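Local atomic coordinates of serine-tRNA ligase (Naegleria fowleri, PDB entry 6BLJ), a protein that probably attaches serine to its cognate tRNA in the cytosol, activating the amino acid with ATP, and is captured here with bound AMP. Residues S29-V37 against S378-A386; K239-F248 against K305-F313. All coordinates share one frame; numbering follows the deposited sequence. Where two conformers were deposited one is given.

Contact 1: residues S29-V37 against S378-A386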
ATOM      1  N   SER A  29      12.500 -29.960  -2.580  1.00 32.72           N
ATOM      2  CA  SER A  29      12.687 -28.654  -1.946  1.00 32.90           C
ATOM      3  C   SER A  29      11.360 -27.914  -1.841  1.00 36.54           C
ATOM      4  O   SER A  29      11.071 -27.282  -0.816  1.00 34.85           O
ATOM      5  CB  SER A  29      13.720 -27.823  -2.722  1.00 27.41           C
ATOM      6  OG  SER A  29      13.987 -26.567  -2.100  1.00 30.88           O
ATOM      7  N   GLN A  30      10.524 -28.014  -2.880  1.00 32.71           N
ATOM      8  CA  GLN A  30       9.210 -27.378  -2.840  1.00 37.86           C
ATOM      9  C   GLN A  30       8.325 -27.996  -1.761  1.00 36.33           C
ATOM     10  O   GLN A  30       7.582 -27.281  -1.072  1.00 38.38           O
ATOM     11  CB  GLN A  30       8.547 -27.476  -4.217  1.00 36.35           C
ATOM     12  CG  GLN A  30       9.202 -26.595  -5.260  1.00 35.10           C
ATOM     13  CD  GLN A  30       9.028 -25.116  -4.963  1.00 36.64           C
ATOM     14  OE1 GLN A  30       9.918 -24.474  -4.403  1.00 35.66           O
ATOM     15  NE2 GLN A  30       7.874 -24.565  -5.344  1.00 35.89           N
ATOM     16  N   ARG A  31       8.390 -29.323  -1.593  1.00 37.26           N
ATOM     17  CA  ARG A  31       7.616 -29.968  -0.532  1.00 37.15           C
ATOM     18  C   ARG A  31       8.091 -29.521   0.845  1.00 33.16           C
ATOM     19  O   ARG A  31       7.271 -29.223   1.722  1.00 32.93           O
ATOM     20  CB  ARG A  31       7.701 -31.490  -0.666  1.00 42.31           C
ATOM     21  CG  ARG A  31       6.928 -32.044  -1.849  1.00 43.74           C
ATOM     22  CD  ARG A  31       6.816 -33.562  -1.810  1.00 50.84           C
ATOM     23  NE  ARG A  31       8.073 -34.196  -2.187  1.00 54.66           N
ATOM     24  CZ  ARG A  31       8.353 -34.612  -3.419  1.00 53.03           C
ATOM     25  NH1 ARG A  31       7.459 -34.459  -4.390  1.00 52.18           N
ATOM     26  NH2 ARG A  31       9.528 -35.176  -3.679  1.00 45.65           N
ATOM     27  N   ARG A  32       9.409 -29.447   1.050  1.00 33.93           N
ATOM     28  CA  ARG A  32       9.927 -28.955   2.327  1.00 33.82           C
ATOM     29  C   ARG A  32       9.521 -27.508   2.579  1.00 35.72           C
ATOM     30  O   ARG A  32       9.315 -27.116   3.734  1.00 35.28           O
ATOM     31  CB  ARG A  32      11.447 -29.113   2.370  1.00 31.66           C
ATOM     32  CG  ARG A  32      11.877 -30.598   2.311  1.00 34.07           C
ATOM     33  CD  ARG A  32      13.383 -30.765   2.288  1.00 35.27           C
ATOM     34  NE  ARG A  32      13.774 -32.165   2.474  1.00 38.89           N
ATOM     35  CZ  ARG A  32      14.975 -32.660   2.176  1.00 50.23           C
ATOM     36  NH1 ARG A  32      15.919 -31.876   1.662  1.00 50.46           N
ATOM     37  NH2 ARG A  32      15.231 -33.946   2.384  1.00 50.55           N
ATOM     38  N   ARG A  33       9.410 -26.699   1.524  1.00 33.72           N
ATOM     39  CA  ARG A  33       8.920 -25.332   1.670  1.00 34.34           C
ATOM     40  C   ARG A  33       7.408 -25.268   1.814  1.00 33.74           C
ATOM     41  O   ARG A  33       6.872 -24.175   2.028  1.00 35.72           O
ATOM     42  CB  ARG A  33       9.343 -24.466   0.470  1.00 34.44           C
ATOM     43  CG  ARG A  33      10.836 -24.212   0.365  1.00 34.71           C
ATOM     44  CD  ARG A  33      11.171 -23.239  -0.758  1.00 29.74           C
ATOM     45  NE  ARG A  33      12.565 -22.792  -0.701  1.00 31.36           N
ATOM     46  CZ  ARG A  33      12.994 -21.796   0.069  1.00 28.89           C
ATOM     47  NH1 ARG A  33      12.138 -21.152   0.843  1.00 31.94           N
ATOM     48  NH2 ARG A  33      14.274 -21.438   0.066  1.00 31.99           N
ATOM     49  N   PHE A  34       6.717 -26.399   1.681  1.00 33.41           N
ATOM     50  CA  PHE A  34       5.258 -26.417   1.641  1.00 31.52           C
ATOM     51  C   PHE A  34       4.765 -25.412   0.600  1.00 45.02           C
ATOM     52  O   PHE A  34       3.889 -24.586   0.854  1.00 43.09           O
ATOM     53  CB  PHE A  34       4.666 -26.154   3.038  1.00 32.39           C
ATOM     54  CG  PHE A  34       5.023 -27.225   4.029  1.00 39.68           C
ATOM     55  CD1 PHE A  34       4.188 -28.312   4.227  1.00 39.40           C
ATOM     56  CD2 PHE A  34       6.238 -27.187   4.697  1.00 36.28           C
ATOM     57  CE1 PHE A  34       4.535 -29.316   5.109  1.00 40.21           C
ATOM     58  CE2 PHE A  34       6.597 -28.187   5.580  1.00 35.35           C
ATOM     59  CZ  PHE A  34       5.743 -29.252   5.794  1.00 40.29           C
ATOM     60  N   ALA A  35       5.380 -25.468  -0.583  1.00 39.95           N
ATOM     61  CA  ALA A  35       5.088 -24.556  -1.679  1.00 37.84           C
ATOM     62  C   ALA A  35       4.511 -25.344  -2.863  1.00 37.04           C
ATOM     63  O   ALA A  35       4.182 -26.534  -2.759  1.00 40.72           O
ATOM     64  CB  ALA A  35       6.341 -23.764  -2.070  1.00 43.12           C
ATOM     65  N   ASP A  36       4.381 -24.672  -3.997  1.00 38.34           N
ATOM     66  CA  ASP A  36       3.717 -25.267  -5.157  1.00 41.58           C
ATOM     67  C   ASP A  36       4.690 -26.220  -5.848  1.00 39.50           C
ATOM     68  O   ASP A  36       5.636 -25.788  -6.515  1.00 39.97           O
ATOM     69  CB  ASP A  36       3.229 -24.169  -6.094  1.00 44.60           C
ATOM     70  CG  ASP A  36       2.386 -24.701  -7.243  1.00 46.29           C
ATOM     71  OD1 ASP A  36       2.179 -25.933  -7.353  1.00 42.69           O
ATOM     72  OD2 ASP A  36       1.911 -23.862  -8.033  1.00 49.81           O
ATOM     73  N   VAL A  37       4.471 -27.525  -5.660  1.00 38.72           N
ATOM     74  CA  VAL A  37       5.337 -28.535  -6.264  1.00 43.86           C
ATOM     75  C   VAL A  37       5.157 -28.580  -7.783  1.00 55.72           C
ATOM     76  O   VAL A  37       6.095 -28.925  -8.515  1.00 54.25           O
ATOM     77  CB  VAL A  37       5.067 -29.913  -5.624  1.00 45.38           C
ATOM     78  CG1 VAL A  37       5.963 -30.986  -6.239  1.00 50.69           C
ATOM     79  CG2 VAL A  37       5.282 -29.858  -4.117  1.00 51.65           C
ATOM     80  N   SER A 378      11.904 -25.470   7.560  1.00 29.28           N
ATOM     81  CA  SER A 378      11.944 -25.250   6.116  1.00 31.37           C
ATOM     82  C   SER A 378      10.749 -24.440   5.623  1.00 31.79           C
ATOM     83  O   SER A 378      10.882 -23.629   4.700  1.00 30.66           O
ATOM     84  CB  SER A 378      12.003 -26.591   5.394  1.00 29.21           C
ATOM     85  OG  SER A 378      10.919 -27.405   5.797  1.00 32.42           O
ATOM     86  N   GLY A 379       9.565 -24.658   6.205  1.00 32.50           N
ATOM     87  CA  GLY A 379       8.382 -23.935   5.747  1.00 26.64           C
ATOM     88  C   GLY A 379       8.410 -22.438   6.017  1.00 34.50           C
ATOM     89  O   GLY A 379       7.636 -21.694   5.407  1.00 33.39           O
ATOM     90  N   ALA A 380       9.279 -21.975   6.918  1.00 30.71           N
ATOM     91  CA  ALA A 380       9.321 -20.560   7.256  1.00 27.17           C
ATOM     92  C   ALA A 380      10.422 -19.792   6.529  1.00 27.27           C
ATOM     93  O   ALA A 380      10.466 -18.564   6.644  1.00 29.48           O
ATOM     94  CB  ALA A 380       9.486 -20.376   8.774  1.00 24.90           C
ATOM     95  N   LEU A 381      11.310 -20.467   5.801  1.00 29.27           N
ATOM     96  CA  LEU A 381      12.354 -19.759   5.056  1.00 31.51           C
ATOM     97  C   LEU A 381      11.742 -18.927   3.934  1.00 29.74           C
ATOM     98  O   LEU A 381      10.812 -19.368   3.255  1.00 29.10           O
ATOM     99  CB  LEU A 381      13.354 -20.760   4.458  1.00 28.53           C
ATOM    100  CG  LEU A 381      14.137 -21.641   5.434  1.00 26.51           C
ATOM    101  CD1 LEU A 381      14.966 -22.663   4.680  1.00 25.73           C
ATOM    102  CD2 LEU A 381      15.027 -20.785   6.338  1.00 22.04           C
ATOM    103  N   ASN A 382      12.262 -17.717   3.732  1.00 24.66           N
ATOM    104  CA  ASN A 382      11.835 -16.980   2.552  1.00 29.73           C
ATOM    105  C   ASN A 382      12.487 -17.597   1.307  1.00 32.17           C
ATOM    106  O   ASN A 382      13.315 -18.511   1.390  1.00 28.89           O
ATOM    107  CB  ASN A 382      12.126 -15.477   2.710  1.00 27.29           C
ATOM    108  CG  ASN A 382      13.617 -15.135   2.698  1.00 40.51           C
ATOM    109  OD1 ASN A 382      14.442 -15.877   2.183  1.00 46.19           O
ATOM    110  ND2 ASN A 382      13.958 -13.994   3.270  1.00 42.41           N
ATOM    111  N   ASN A 383      12.126 -17.076   0.132  1.00 28.13           N
ATOM    112  CA  ASN A 383      12.512 -17.748  -1.105  1.00 31.40           C
ATOM    113  C   ASN A 383      14.018 -17.737  -1.321  1.00 33.15           C
ATOM    114  O   ASN A 383      14.554 -18.661  -1.938  1.00 31.46           O
ATOM    115  CB  ASN A 383      11.817 -17.106  -2.306  1.00 37.42           C
ATOM    116  CG  ASN A 383      10.345 -17.457  -2.369  1.00 49.38           C
ATOM    117  OD1 ASN A 383       9.931 -18.527  -1.914  1.00 47.90           O
ATOM    118  ND2 ASN A 383       9.546 -16.559  -2.939  1.00 57.02           N
ATOM    119  N   ALA A 384      14.711 -16.713  -0.831  1.00 29.20           N
ATOM    120  CA  ALA A 384      16.137 -16.601  -1.104  1.00 28.89           C
ATOM    121  C   ALA A 384      16.978 -17.515  -0.219  1.00 33.15           C
ATOM    122  O   ALA A 384      18.057 -17.941  -0.640  1.00 27.77           O
ATOM    123  CB  ALA A 384      16.588 -15.146  -0.935  1.00 26.10           C
ATOM    124  N   ALA A 385      16.523 -17.827   1.001  1.00 27.36           N
ATOM    125  CA  ALA A 385      17.387 -18.494   1.967  1.00 29.47           C
ATOM    126  C   ALA A 385      17.402 -20.012   1.770  1.00 29.58           C
ATOM    127  O   ALA A 385      16.348 -20.653   1.729  1.00 28.10           O
ATOM    128  CB  ALA A 385      16.939 -18.153   3.389  1.00 29.77           C
ATOM    129  N   ALA A 386      18.605 -20.594   1.706  1.00 26.07           N
ATOM    130  CA  ALA A 386      18.744 -22.047   1.733  1.00 28.36           C
ATOM    131  C   ALA A 386      18.762 -22.606   3.155  1.00 31.16           C
ATOM    132  O   ALA A 386      18.509 -23.804   3.349  1.00 27.55           O
ATOM    133  CB  ALA A 386      20.026 -22.468   1.008  1.00 29.36           C
TER
HETATM  134  O   HOH W   1       9.823 -21.949   2.768  1.00 28.47           O
HETATM  135  O   HOH W   2       7.378 -21.556   2.388  1.00 45.81           O
HETATM  136  O   HOH W   3       5.503 -22.130   3.482  1.00 57.43           O

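Contact 2: residues K239-F248 against K305-F313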
ATOM      1  N   LYS A 239      37.726  -8.316  12.846  1.00 43.63           N
ATOM      2  CA  LYS A 239      37.639  -9.618  12.195  1.00 40.94           C
ATOM      3  C   LYS A 239      37.740  -9.508  10.680  1.00 39.85           C
ATOM      4  O   LYS A 239      37.433 -10.473   9.972  1.00 36.07           O
ATOM      5  CB  LYS A 239      36.342 -10.334  12.578  1.00 33.62           C
ATOM      6  CG  LYS A 239      36.209 -10.611  14.077  1.00 38.73           C
ATOM      7  CD  LYS A 239      34.950 -11.403  14.393  1.00 37.95           C
ATOM      8  CE  LYS A 239      34.858 -11.716  15.869  1.00 45.53           C
ATOM      9  NZ  LYS A 239      35.688 -12.878  16.227  1.00 49.22           N
ATOM     10  N   GLY A 240      38.146  -8.350  10.167  1.00 39.40           N
ATOM     11  CA  GLY A 240      38.290  -8.173   8.736  1.00 40.92           C
ATOM     12  C   GLY A 240      37.025  -7.788   8.005  1.00 43.49           C
ATOM     13  O   GLY A 240      36.993  -7.877   6.771  1.00 43.07           O
ATOM     14  N   TYR A 241      35.983  -7.354   8.713  1.00 34.00           N
ATOM     15  CA  TYR A 241      34.758  -6.899   8.061  1.00 35.55           C
ATOM     16  C   TYR A 241      34.860  -5.399   7.797  1.00 34.72           C
ATOM     17  O   TYR A 241      35.018  -4.609   8.728  1.00 35.04           O
ATOM     18  CB  TYR A 241      33.531  -7.249   8.909  1.00 29.51           C
ATOM     19  CG  TYR A 241      33.183  -8.730   8.879  1.00 30.12           C
ATOM     20  CD1 TYR A 241      34.039  -9.681   9.449  1.00 34.59           C
ATOM     21  CD2 TYR A 241      31.992  -9.174   8.312  1.00 29.91           C
ATOM     22  CE1 TYR A 241      33.729 -11.045   9.426  1.00 32.02           C
ATOM     23  CE2 TYR A 241      31.664 -10.532   8.290  1.00 33.79           C
ATOM     24  CZ  TYR A 241      32.538 -11.463   8.851  1.00 34.85           C
ATOM     25  OH  TYR A 241      32.221 -12.807   8.823  1.00 33.59           O
ATOM     26  N   MET A 242      34.780  -5.023   6.526  1.00 29.57           N
ATOM     27  CA  MET A 242      34.892  -3.624   6.117  0.70 31.85           C
ATOM     28  C   MET A 242      33.672  -2.815   6.561  1.00 26.15           C
ATOM     29  O   MET A 242      32.557  -3.073   6.102  1.00 26.34           O
ATOM     30  CB  MET A 242      35.054  -3.558   4.601  0.70 31.25           C
ATOM     31  CG  MET A 242      34.861  -2.185   4.024  0.70 40.68           C
ATOM     32  SD  MET A 242      36.327  -1.176   4.197  0.70 51.51           S
ATOM     33  CE  MET A 242      36.889  -1.221   2.497  0.70 55.40           C
ATOM     34  N   PRO A 243      33.832  -1.831   7.448  1.00 25.22           N
ATOM     35  CA  PRO A 243      32.680  -0.978   7.790  1.00 29.70           C
ATOM     36  C   PRO A 243      32.140  -0.273   6.552  1.00 24.16           C
ATOM     37  O   PRO A 243      32.902   0.204   5.714  1.00 30.95           O
ATOM     38  CB  PRO A 243      33.258   0.023   8.799  1.00 30.83           C
ATOM     39  CG  PRO A 243      34.487  -0.652   9.358  1.00 32.60           C
ATOM     40  CD  PRO A 243      35.033  -1.487   8.234  1.00 30.73           C
ATOM     41  N   ILE A 244      30.813  -0.223   6.428  1.00 23.98           N
ATOM     42  CA  ILE A 244      30.189   0.471   5.306  1.00 23.66           C
ATOM     43  C   ILE A 244      28.873   1.092   5.762  1.00 24.18           C
ATOM     44  O   ILE A 244      27.993   0.411   6.285  1.00 23.94           O
ATOM     45  CB  ILE A 244      30.004  -0.454   4.077  1.00 25.76           C
ATOM     46  CG1 ILE A 244      29.376   0.297   2.903  1.00 26.14           C
ATOM     47  CG2 ILE A 244      29.208  -1.726   4.412  1.00 26.32           C
ATOM     48  CD1 ILE A 244      29.408  -0.518   1.580  1.00 27.81           C
ATOM     49  N   TYR A 245      28.741   2.398   5.539  1.00 23.45           N
ATOM     50  CA  TYR A 245      27.535   3.164   5.831  1.00 22.99           C
ATOM     51  C   TYR A 245      26.793   3.378   4.510  1.00 22.53           C
ATOM     52  O   TYR A 245      27.418   3.718   3.505  1.00 25.14           O
ATOM     53  CB  TYR A 245      27.927   4.501   6.475  1.00 22.11           C
ATOM     54  CG  TYR A 245      26.828   5.524   6.639  1.00 22.45           C
ATOM     55  CD1 TYR A 245      26.090   5.611   7.828  1.00 23.88           C
ATOM     56  CD2 TYR A 245      26.546   6.429   5.622  1.00 25.48           C
ATOM     57  CE1 TYR A 245      25.076   6.569   7.982  1.00 22.54           C
ATOM     58  CE2 TYR A 245      25.527   7.378   5.754  1.00 24.74           C
ATOM     59  CZ  TYR A 245      24.802   7.453   6.935  1.00 28.55           C
ATOM     60  OH  TYR A 245      23.821   8.423   7.056  1.00 26.03           O
ATOM     61  N   THR A 246      25.486   3.145   4.502  1.00 21.04           N
ATOM     62  CA  THR A 246      24.717   3.029   3.269  1.00 21.82           C
ATOM     63  C   THR A 246      23.705   4.162   3.085  1.00 24.80           C
ATOM     64  O   THR A 246      23.343   4.850   4.044  1.00 23.34           O
ATOM     65  CB  THR A 246      23.954   1.694   3.256  1.00 21.42           C
ATOM     66  OG1 THR A 246      22.864   1.743   4.201  1.00 20.86           O
ATOM     67  CG2 THR A 246      24.869   0.544   3.649  1.00 24.50           C
ATOM     68  N   PRO A 247      23.220   4.379   1.854  1.00 21.03           N
ATOM     69  CA  PRO A 247      21.965   5.115   1.689  1.00 20.78           C
ATOM     70  C   PRO A 247      20.883   4.437   2.502  1.00 20.61           C
ATOM     71  O   PRO A 247      20.848   3.211   2.616  1.00 19.77           O
ATOM     72  CB  PRO A 247      21.671   5.012   0.181  1.00 22.45           C
ATOM     73  CG  PRO A 247      23.043   4.765  -0.465  1.00 24.77           C
ATOM     74  CD  PRO A 247      23.760   3.899   0.557  1.00 25.09           C
ATOM     75  N   PHE A 248      20.008   5.247   3.087  1.00 19.80           N
ATOM     76  CA  PHE A 248      18.811   4.727   3.730  1.00 22.30           C
ATOM     77  C   PHE A 248      17.619   4.720   2.775  1.00 21.82           C
ATOM     78  O   PHE A 248      16.549   4.243   3.170  1.00 23.31           O
ATOM     79  CB  PHE A 248      18.458   5.561   4.994  1.00 21.31           C
ATOM     80  CG  PHE A 248      19.547   5.598   6.079  1.00 23.86           C
ATOM     81  CD1 PHE A 248      20.699   4.826   5.992  1.00 21.89           C
ATOM     82  CD2 PHE A 248      19.388   6.414   7.199  1.00 24.66           C
ATOM     83  CE1 PHE A 248      21.698   4.890   6.990  1.00 20.17           C
ATOM     84  CE2 PHE A 248      20.375   6.473   8.210  1.00 27.85           C
ATOM     85  CZ  PHE A 248      21.526   5.708   8.102  1.00 20.54           C
ATOM     86  N   LYS A 305      33.912  -9.164   2.846  1.00 31.38           N
ATOM     87  CA  LYS A 305      33.240  -9.083   4.137  1.00 30.77           C
ATOM     88  C   LYS A 305      32.940  -7.624   4.463  1.00 35.50           C
ATOM     89  O   LYS A 305      33.843  -6.780   4.430  1.00 32.67           O
ATOM     90  CB  LYS A 305      34.095  -9.697   5.243  1.00 29.67           C
ATOM     91  CG  LYS A 305      34.475 -11.182   5.060  1.00 33.32           C
ATOM     92  CD  LYS A 305      35.356 -11.637   6.230  1.00 39.26           C
ATOM     93  CE  LYS A 305      35.792 -13.091   6.106  1.00 46.45           C
ATOM     94  NZ  LYS A 305      36.598 -13.507   7.288  1.00 47.74           N
ATOM     95  N   TYR A 306      31.674  -7.326   4.755  1.00 30.55           N
ATOM     96  CA  TYR A 306      31.234  -5.972   5.081  1.00 26.86           C
ATOM     97  C   TYR A 306      30.580  -5.939   6.450  1.00 30.42           C
ATOM     98  O   TYR A 306      29.881  -6.883   6.844  1.00 26.70           O
ATOM     99  CB  TYR A 306      30.246  -5.432   4.041  1.00 26.67           C
ATOM    100  CG  TYR A 306      30.913  -4.937   2.777  1.00 28.96           C
ATOM    101  CD1 TYR A 306      31.707  -3.800   2.794  1.00 28.77           C
ATOM    102  CD2 TYR A 306      30.722  -5.588   1.562  1.00 31.70           C
ATOM    103  CE1 TYR A 306      32.334  -3.330   1.634  1.00 31.96           C
ATOM    104  CE2 TYR A 306      31.323  -5.114   0.393  1.00 32.12           C
ATOM    105  CZ  TYR A 306      32.126  -3.987   0.444  1.00 37.18           C
ATOM    106  OH  TYR A 306      32.730  -3.521  -0.695  1.00 40.29           O
ATOM    107  N   CYS A 307      30.837  -4.856   7.175  1.00 23.69           N
ATOM    108  CA  CYS A 307      30.194  -4.536   8.449  1.00 22.56           C
ATOM    109  C   CYS A 307      29.237  -3.387   8.148  1.00 24.68           C
ATOM    110  O   CYS A 307      29.630  -2.223   8.176  1.00 24.03           O
ATOM    111  CB  CYS A 307      31.245  -4.143   9.527  1.00 25.11           C
ATOM    112  SG  CYS A 307      30.505  -3.388  10.988  1.00 37.33           S
ATOM    113  N   GLY A 308      27.985  -3.719   7.835  1.00 26.77           N
ATOM    114  CA  GLY A 308      27.031  -2.707   7.402  1.00 24.56           C
ATOM    115  C   GLY A 308      26.418  -1.969   8.579  1.00 29.48           C
ATOM    116  O   GLY A 308      26.118  -2.550   9.618  1.00 24.60           O
ATOM    117  N   MET A 309      26.183  -0.680   8.377  1.00 24.66           N
ATOM    118  CA  MET A 309      25.656   0.179   9.426  1.00 27.17           C
ATOM    119  C   MET A 309      24.552   1.039   8.836  1.00 28.72           C
ATOM    120  O   MET A 309      24.783   1.716   7.829  1.00 23.54           O
ATOM    121  CB  MET A 309      26.786   1.062   9.969  1.00 27.10           C
ATOM    122  CG  MET A 309      26.379   2.143  10.929  1.00 42.24           C
ATOM    123  SD  MET A 309      27.810   3.219  11.208  1.00 50.51           S
ATOM    124  CE  MET A 309      27.100   4.291  12.469  1.00 55.61           C
ATOM    125  N   SER A 310      23.381   1.057   9.470  1.00 20.21           N
ATOM    126  CA  SER A 310      22.332   1.942   8.968  1.00 23.32           C
ATOM    127  C   SER A 310      21.220   2.033   9.996  1.00 24.72           C
ATOM    128  O   SER A 310      21.087   1.171  10.866  1.00 23.90           O
ATOM    129  CB  SER A 310      21.741   1.451   7.631  1.00 22.70           C
ATOM    130  OG  SER A 310      20.860   0.336   7.840  1.00 21.77           O
ATOM    131  N   THR A 311      20.410   3.083   9.876  1.00 22.51           N
ATOM    132  CA  THR A 311      19.071   3.002  10.429  1.00 20.01           C
ATOM    133  C   THR A 311      18.231   2.167   9.470  1.00 21.18           C
ATOM    134  O   THR A 311      18.503   2.122   8.267  1.00 20.46           O
ATOM    135  CB  THR A 311      18.494   4.407  10.650  1.00 22.51           C
ATOM    136  OG1 THR A 311      19.327   5.078  11.594  1.00 20.60           O
ATOM    137  CG2 THR A 311      17.055   4.362  11.229  1.00 18.59           C
ATOM    138  N   CYS A 312      17.249   1.465  10.029  1.00 18.68           N
ATOM    139  CA  CYS A 312      16.353   0.555   9.333  1.00 17.14           C
ATOM    140  C   CYS A 312      14.917   0.962   9.616  1.00 19.76           C
ATOM    141  O   CYS A 312      14.583   1.331  10.746  1.00 21.48           O
ATOM    142  CB  CYS A 312      16.553  -0.891   9.801  1.00 20.71           C
ATOM    143  SG  CYS A 312      18.270  -1.461   9.656  1.00 25.65           S
ATOM    144  N   PHE A 313      14.063   0.844   8.604  1.00 20.80           N
ATOM    145  CA  PHE A 313      12.675   1.288   8.703  1.00 17.82           C
ATOM    146  C   PHE A 313      11.744   0.166   8.273  1.00 22.17           C
ATOM    147  O   PHE A 313      11.917  -0.409   7.190  1.00 22.57           O
ATOM    148  CB  PHE A 313      12.426   2.526   7.842  1.00 19.89           C
ATOM    149  CG  PHE A 313      13.360   3.686   8.140  1.00 20.31           C
ATOM    150  CD1 PHE A 313      12.990   4.689   9.031  1.00 26.20           C
ATOM    151  CD2 PHE A 313      14.602   3.773   7.520  1.00 24.20           C
ATOM    152  CE1 PHE A 313      13.846   5.772   9.287  1.00 23.60           C
ATOM    153  CE2 PHE A 313      15.466   4.843   7.781  1.00 28.04           C
ATOM    154  CZ  PHE A 313      15.083   5.838   8.657  1.00 23.39           C
TER
HETATM  155  O   HOH W   4      38.846 -11.997   7.364  1.00 51.65           O

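Contact 1: residues S29-V37 against S378-A386
R33 and G379 bring their backbones to within 4.3 Å, CA to CA, where the end of helix 23-32 meets the loop between strands 371-375 and 387-394. F34 carries positive phi (51°) and leaves the helix through a Schellman motif, with its own N and that of A35 bonded back to R31 and Q30. The helix end offers R32 O to the loop, and S378 OG donates to it at 2.6 Å from above the carbonyl plane; S378 OG also accepts from S161 N. R33 reaches across to the loop with an extended chain from CG to NE and puts its guanidinium against a run of carbonyls. NH1 donates to N382 O (2.9 Å), which lies 22° out of the guanidinium plane, while NH2 makes a bent, weak bond to A385 O at 2.8 Å. CA of N383 lies over one guanidinium face, and NE is held by N152 O, which probably fixes the group's rotation. The same loop contains an Asx motif: N382 OD1 accepts from A385 N at 3.1 Å, nearly along the C=O axis. One water donates to both R33 O and G379 O. F34 brings CD2 to 4.0 Å from G379 CA. An arginine gathering main-chain oxygens at a Schellman-terminated helix joins the N-terminal domain, whose long helical arm in seryl-tRNA synthetases binds tRNA, to the class II core.

Contact 2: residues K239-F248 against K305-F313
Y241 (chi1 -74°) and K305 (chi1 -59°) both set CG beside the backbone N, anti to the carbonyl carbon; K305, straight beyond CG, then runs across one face of the Y241 ring. This opens a parallel strand pair, 242-245 with 304-313, in the mixed sheet of the class II synthetase core. Helix 220-238, strand 242-245 and P247 at a subunit interface are consistent with motif 1 of that class, and strand 304-313, leading to R314, with motif 2. K305 CB makes a CH-pi contact 3.9 Å from the ring centroid, and Y306 O lies at the ring edge. E355 of helix 348-366 takes both polar ends, salt-bridged to K305 NZ and bonded to Y241 OH. Four backbone bonds zip the strands: M242 N to K305 O, C307 N to M242 O at 2.7 Å and almost straight (174°), I244 N to C307 O, and M309 N to I244 O. On one face Y306 CD1 stands 3.6 Å from I244 CG2, with I288 of helix 285-290 touching both residues. The other face carries P243, C307, Y245 and M309; helix 220-238 covers C307 and M309. I244 and Y245 also pair antiparallel with a strand of the third subunit, continuing the sheet. Beyond the paired strands, T311 N lies over one face of the F248 ring, 3.4 Å from F248 CZ, and S310 CB approaches F248 CE1 at 3.5 Å.

Contact 1 sits where the N-terminal domain meets the core, contact 2 in the core sheet; their centres are 29 Å apart and their nearest atoms about 14 Å, and contact 2 falls between the two segments of contact 1 in sequence. Both approach the AMP site without lining it: the side chain of N382 in contact 1 lies about 8 Å from the nucleotide, and that of F313, at the far end of strand 304-313 in contact 2, about 9 Å. That strand leads directly to R314, a residue of the AMP pocket. Both border other subunits, contact 1 through F34 and D36 on the second, contact 2 through the sheet pairing with the third.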